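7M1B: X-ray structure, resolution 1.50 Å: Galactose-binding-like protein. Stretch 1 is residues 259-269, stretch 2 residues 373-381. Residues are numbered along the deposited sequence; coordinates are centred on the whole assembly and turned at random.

Stretch 1, residues 259-269: TFDMGQTAQLS
Stretch 2, residues 373-381: QLWFYGTPI

An antiparallel β-ladder between strand 265-269 and strand 373-380 joins the two stretches, and a buried apolar cluster built on Phe 376 ties in the preceding strand, 259-262, which lies across a corner at Gly 263 and Gln 264. The paired strand axes approach to 4.4 Å at 131°. Four backbone hydrogen bonds set the register: Ile 381 N to Thr 265 O (2.9 Å), Gln 267 N to Thr 379 O (3.0 Å), Thr 379 N to Gln 267 O (2.9 Å) and Ser 269 N to Tyr 377 O (3.0 Å). Gln 267 thus faces Thr 379 in a hydrogen-bonded pair, flanked by the non-hydrogen-bonded pairs Ala 266-Pro 380 and Leu 268-Gly 378. Pro 380, lacking an amide hydrogen, fits such a site. At Gly 378 (phi/psi 169/-156), CA lies 3.2 Å from Gln 267 O; an ideal CB would clash with that oxygen.

Leu 268 (m, t) shares a sheet face with Ala 266 and brings CD1 to 3.9 Å from CD2 at the edge of the Phe 376 ring (m, chi2 55°). Phe 260 (p, chi2 89°) turns its edge toward the Phe 376 face, centroids 5.8 Å apart and planes at 83°. Met 262 (m, t, m) places SD 4.1 Å from Phe 376 CD2, while Leu 374 CD1 packs 4.1 Å from Phe 260 CE2.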

ATOM      1  N   THR A 259      -4.951 -12.224   6.934  1.00 16.10           N
ATOM      2  CA  THR A 259      -4.651 -11.166   7.895  1.00 16.06           C
ATOM      3  C   THR A 259      -3.344 -11.458   8.598  1.00 15.21           C
ATOM      4  O   THR A 259      -3.122 -12.586   9.073  1.00 16.94           O
ATOM      5  CB  THR A 259      -5.735 -11.000   9.001  1.00 16.57           C
ATOM      6  OG1 THR A 259      -7.021 -11.004   8.360  1.00 17.60           O
ATOM      7  CG2 THR A 259      -5.523  -9.757   9.826  1.00 16.95           C
ATOM      8  N   PHE A 260      -2.480 -10.417   8.690  1.00 15.52           N
ATOM      9  CA  PHE A 260      -1.289 -10.639   9.508  1.00 15.64           C
ATOM     10  C   PHE A 260      -0.986  -9.375  10.332  1.00 14.48           C
ATOM     11  O   PHE A 260      -1.607  -8.322  10.130  1.00 17.85           O
ATOM     12  CB  PHE A 260      -0.051 -11.000   8.663  1.00 17.53           C
ATOM     13  CG  PHE A 260       0.334 -10.071   7.550  1.00 15.93           C
ATOM     14  CD1 PHE A 260       1.200  -9.028   7.833  1.00 15.72           C
ATOM     15  CD2 PHE A 260      -0.195 -10.207   6.266  1.00 17.48           C
ATOM     16  CE1 PHE A 260       1.640  -8.213   6.777  1.00 17.64           C
ATOM     17  CE2 PHE A 260       0.221  -9.371   5.235  1.00 17.49           C
ATOM     18  CZ  PHE A 260       1.149  -8.367   5.483  1.00 16.36           C
ATOM     19  N   ASP A 261      -0.127  -9.538  11.321  1.00 16.25           N
ATOM     20  CA  ASP A 261       0.266  -8.447  12.222  1.00 16.82           C
ATOM     21  C   ASP A 261       1.697  -8.078  11.824  1.00 17.34           C
ATOM     22  O   ASP A 261       2.630  -8.904  11.981  1.00 17.41           O
ATOM     23  CB  ASP A 261       0.119  -8.958  13.672  1.00 18.24           C
ATOM     24  CG  ASP A 261       0.491  -7.974  14.760  1.00 19.45           C
ATOM     25  OD1 ASP A 261       0.822  -6.849  14.389  1.00 19.01           O
ATOM     26  OD2 ASP A 261       0.556  -8.398  15.969  1.00 22.40           O
ATOM     27  N   MET A 262       1.959  -6.831  11.564  1.00 17.14           N
ATOM     28  CA  MET A 262       3.323  -6.349  11.304  1.00 18.77           C
ATOM     29  C   MET A 262       4.180  -6.311  12.594  1.00 22.52           C
ATOM     30  O   MET A 262       5.399  -6.281  12.519  1.00 20.15           O
ATOM     31  CB  MET A 262       3.329  -4.964  10.673  1.00 21.21           C
ATOM     32  CG  MET A 262       2.631  -4.984   9.241  1.00 19.90           C
ATOM     33  SD  MET A 262       3.148  -3.496   8.322  1.00 19.69           S
ATOM     34  CE  MET A 262       2.335  -2.259   9.331  1.00 19.87           C
ATOM     35  N   GLY A 263       3.536  -6.366  13.761  1.00 17.39           N
ATOM     36  CA  GLY A 263       4.205  -6.371  15.045  1.00 18.79           C
ATOM     37  C   GLY A 263       4.701  -4.988  15.504  1.00 19.97           C
ATOM     38  O   GLY A 263       5.313  -4.856  16.594  1.00 24.29           O
ATOM     39  N   GLN A 264       4.277  -3.958  14.778  1.00 22.67           N
ATOM     40  CA  GLN A 264       4.555  -2.579  15.134  1.00 21.48           C
ATOM     41  C   GLN A 264       3.658  -1.730  14.250  1.00 19.87           C
ATOM     42  O   GLN A 264       3.143  -2.224  13.225  1.00 20.94           O
ATOM     43  CB  GLN A 264       5.992  -2.164  14.856  1.00 25.50           C
ATOM     44  CG  GLN A 264       6.447  -2.384  13.430  1.00 24.67           C
ATOM     45  CD  GLN A 264       7.842  -1.820  13.210  1.00 24.81           C
ATOM     46  OE1 GLN A 264       8.216  -0.789  13.804  1.00 33.61           O
ATOM     47  NE2 GLN A 264       8.630  -2.546  12.392  1.00 22.08           N
ATOM     48  N   THR A 265       3.573  -0.447  14.599  1.00 20.57           N
ATOM     49  CA  THR A 265       2.782   0.477  13.779  1.00 18.05           C
ATOM     50  C   THR A 265       3.715   1.286  12.882  1.00 20.48           C
ATOM     51  O   THR A 265       4.756   1.751  13.339  1.00 22.57           O
ATOM     52  CB  THR A 265       1.998   1.411  14.694  1.00 18.20           C
ATOM     53  OG1 THR A 265       1.116   0.558  15.453  1.00 24.43           O
ATOM     54  CG2 THR A 265       1.112   2.364  13.903  1.00 21.99           C
ATOM     55  N   ALA A 266       3.298   1.541  11.647  1.00 18.17           N
ATOM     56  CA  ALA A 266       4.153   2.260  10.705  1.00 16.25           C
ATOM     57  C   ALA A 266       3.317   3.034   9.699  1.00 19.65           C
ATOM     58  O   ALA A 266       2.227   2.626   9.368  1.00 20.27           O
ATOM     59  CB  ALA A 266       5.087   1.284   9.996  1.00 19.76           C
ATOM     60  N   GLN A 267       3.901   4.122   9.184  1.00 18.50           N
ATOM     61  CA  GLN A 267       3.440   4.820   7.995  1.00 17.90           C
ATOM     62  C   GLN A 267       4.057   4.110   6.802  1.00 18.77           C
ATOM     63  O   GLN A 267       5.280   4.072   6.693  1.00 20.31           O
ATOM     64  CB  GLN A 267       3.890   6.310   8.057  1.00 21.42           C
ATOM     65  CG  GLN A 267       3.175   7.181   7.013  1.00 25.48           C
ATOM     66  CD  GLN A 267       1.682   7.339   7.199  1.00 26.60           C
ATOM     67  OE1 GLN A 267       1.164   7.639   8.280  1.00 31.33           O
ATOM     68  NE2 GLN A 267       0.964   7.167   6.105  1.00 27.89           N
ATOM     69  N   LEU A 268       3.247   3.470   5.935  1.00 16.93           N
ATOM     70  CA  LEU A 268       3.777   2.622   4.885  1.00 17.65           C
ATOM     71  C   LEU A 268       4.047   3.393   3.601  1.00 16.68           C
ATOM     72  O   LEU A 268       3.218   4.232   3.150  1.00 18.58           O
ATOM     73  CB  LEU A 268       2.770   1.500   4.630  1.00 19.43           C
ATOM     74  CG  LEU A 268       2.613   0.518   5.784  1.00 17.25           C
ATOM     75  CD1 LEU A 268       1.559  -0.582   5.459  1.00 19.95           C
ATOM     76  CD2 LEU A 268       3.953  -0.170   6.121  1.00 19.31           C
ATOM     77  N   SER A 269       5.134   3.025   2.939  1.00 17.61           N
ATOM     78  CA  SER A 269       5.549   3.573   1.662  1.00 17.94           C
ATOM     79  C   SER A 269       5.236   2.627   0.511  1.00 17.54           C
ATOM     80  O   SER A 269       4.659   3.037  -0.472  1.00 19.33           O
ATOM     81  CB  SER A 269       6.989   4.014   1.632  1.00 21.46           C
ATOM     82  OG  SER A 269       7.846   2.904   1.991  1.00 21.82           O
ATOM     83  N   GLN A 373       6.788 -14.470  -0.632  1.00 15.27           N
ATOM     84  CA  GLN A 373       7.460 -13.487   0.266  1.00 14.27           C
ATOM     85  C   GLN A 373       6.788 -12.124   0.148  1.00 14.47           C
ATOM     86  O   GLN A 373       6.376 -11.760  -0.969  1.00 17.17           O
ATOM     87  CB  GLN A 373       8.962 -13.384  -0.084  1.00 17.15           C
ATOM     88  CG  GLN A 373       9.789 -12.735   1.035  1.00 16.23           C
ATOM     89  CD  GLN A 373      10.239 -13.617   2.205  1.00 16.16           C
ATOM     90  OE1 GLN A 373      10.781 -13.095   3.170  1.00 18.54           O
ATOM     91  NE2 GLN A 373       9.749 -14.846   2.319  1.00 16.88           N
ATOM     92  N   LEU A 374       6.761 -11.346   1.270  1.00 15.34           N
ATOM     93  CA  LEU A 374       6.247  -9.956   1.218  1.00 17.29           C
ATOM     94  C   LEU A 374       7.153  -9.102   2.108  1.00 18.45           C
ATOM     95  O   LEU A 374       7.417  -9.526   3.265  1.00 19.27           O
ATOM     96  CB  LEU A 374       4.869  -9.875   1.865  1.00 19.00           C
ATOM     97  CG  LEU A 374       3.753 -10.573   1.123  1.00 20.81           C
ATOM     98  CD1 LEU A 374       2.475 -10.498   1.965  1.00 21.36           C
ATOM     99  CD2 LEU A 374       3.559  -9.872  -0.233  1.00 23.38           C
ATOM    100  N   TRP A 375       7.813  -8.105   1.503  1.00 16.02           N
ATOM    101  CA  TRP A 375       8.596  -7.178   2.315  1.00 16.81           C
ATOM    102  C   TRP A 375       7.928  -5.813   2.319  1.00 16.94           C
ATOM    103  O   TRP A 375       7.642  -5.299   1.262  1.00 18.15           O
ATOM    104  CB  TRP A 375      10.013  -7.045   1.744  1.00 18.14           C
ATOM    105  CG  TRP A 375      10.896  -8.249   1.934  1.00 17.42           C
ATOM    106  CD1 TRP A 375      10.530  -9.439   2.505  1.00 17.56           C
ATOM    107  CD2 TRP A 375      12.236  -8.377   1.432  1.00 17.95           C
ATOM    108  NE1 TRP A 375      11.605 -10.294   2.446  1.00 18.26           N
ATOM    109  CE2 TRP A 375      12.661  -9.668   1.785  1.00 18.59           C
ATOM    110  CE3 TRP A 375      13.164  -7.496   0.803  1.00 18.97           C
ATOM    111  CZ2 TRP A 375      13.948 -10.140   1.468  1.00 20.52           C
ATOM    112  CZ3 TRP A 375      14.428  -7.989   0.524  1.00 23.09           C
ATOM    113  CH2 TRP A 375      14.837  -9.292   0.842  1.00 20.70           C
ATOM    114  N   PHE A 376       7.775  -5.204   3.513  1.00 17.68           N
ATOM    115  CA  PHE A 376       7.075  -3.916   3.651  1.00 16.02           C
ATOM    116  C   PHE A 376       8.112  -2.833   3.990  1.00 17.59           C
ATOM    117  O   PHE A 376       9.035  -3.103   4.758  1.00 18.14           O
ATOM    118  CB  PHE A 376       6.017  -3.992   4.740  1.00 17.78           C
ATOM    119  CG  PHE A 376       4.712  -4.568   4.250  1.00 18.78           C
ATOM    120  CD1 PHE A 376       4.635  -5.796   3.641  1.00 24.33           C
ATOM    121  CD2 PHE A 376       3.563  -3.756   4.269  1.00 24.59           C
ATOM    122  CE1 PHE A 376       3.397  -6.233   3.170  1.00 22.77           C
ATOM    123  CE2 PHE A 376       2.343  -4.214   3.814  1.00 26.82           C
ATOM    124  CZ  PHE A 376       2.311  -5.398   3.133  1.00 20.15           C
ATOM    125  N   TYR A 377       7.865  -1.633   3.497  1.00 17.16           N
ATOM    126  CA  TYR A 377       8.757  -0.515   3.722  1.00 16.69           C
ATOM    127  C   TYR A 377       7.970   0.624   4.301  1.00 17.16           C
ATOM    128  O   TYR A 377       6.820   0.807   3.914  1.00 18.51           O
ATOM    129  CB  TYR A 377       9.459  -0.043   2.439  1.00 19.20           C
ATOM    130  CG  TYR A 377      10.402  -1.089   1.875  1.00 17.90           C
ATOM    131  CD1 TYR A 377       9.899  -2.135   1.082  1.00 17.61           C
ATOM    132  CD2 TYR A 377      11.753  -1.082   2.177  1.00 19.35           C
ATOM    133  CE1 TYR A 377      10.725  -3.135   0.592  1.00 19.38           C
ATOM    134  CE2 TYR A 377      12.607  -2.066   1.684  1.00 18.94           C
ATOM    135  CZ  TYR A 377      12.087  -3.088   0.888  1.00 20.78           C
ATOM    136  OH  TYR A 377      12.917  -4.053   0.378  1.00 23.96           O
ATOM    137  N   GLY A 378       8.591   1.429   5.182  1.00 18.28           N
ATOM    138  CA  GLY A 378       7.883   2.616   5.657  1.00 17.26           C
ATOM    139  C   GLY A 378       8.676   3.198   6.845  1.00 19.96           C
ATOM    140  O   GLY A 378       9.861   2.892   7.059  1.00 19.63           O
ATOM    141  N   THR A 379       7.965   3.922   7.685  1.00 18.57           N
ATOM    142  CA  THR A 379       8.563   4.608   8.820  1.00 18.83           C
ATOM    143  C   THR A 379       7.835   4.150  10.084  1.00 18.98           C
ATOM    144  O   THR A 379       6.669   4.498  10.266  1.00 21.39           O
ATOM    145  CB  THR A 379       8.447   6.144   8.674  1.00 19.91           C
ATOM    146  OG1 THR A 379       8.963   6.586   7.390  1.00 19.81           O
ATOM    147  CG2 THR A 379       9.130   6.807   9.866  1.00 20.16           C
ATOM    148  N   PRO A 380       8.514   3.408  10.982  1.00 20.13           N
ATOM    149  CA  PRO A 380       7.923   3.035  12.253  1.00 20.49           C
ATOM    150  C   PRO A 380       7.509   4.253  13.065  1.00 24.60           C
ATOM    151  O   PRO A 380       8.116   5.345  13.001  1.00 24.24           O
ATOM    152  CB  PRO A 380       9.053   2.310  13.021  1.00 24.01           C
ATOM    153  CG  PRO A 380       9.947   1.842  11.888  1.00 26.37           C
ATOM    154  CD  PRO A 380       9.903   2.953  10.835  1.00 25.52           C
ATOM    155  N   ILE A 381       6.443   4.071  13.823  1.00 23.83           N
ATOM    156  CA  ILE A 381       5.971   5.210  14.603  1.00 29.22           C
ATOM    157  C   ILE A 381       6.803   5.526  15.876  1.00 34.41           C
ATOM    158  O   ILE A 381       6.882   6.735  16.194  1.00 44.18           O
ATOM    159  CB  ILE A 381       4.446   5.401  14.582  1.00 34.12           C
ATOM    160  CG1 ILE A 381       4.074   6.002  13.224  1.00 41.53           C
ATOM    161  CG2 ILE A 381       3.982   6.267  15.737  1.00 42.17           C
ATOM    162  CD1 ILE A 381       2.658   5.775  12.830  1.00 51.28           C
TER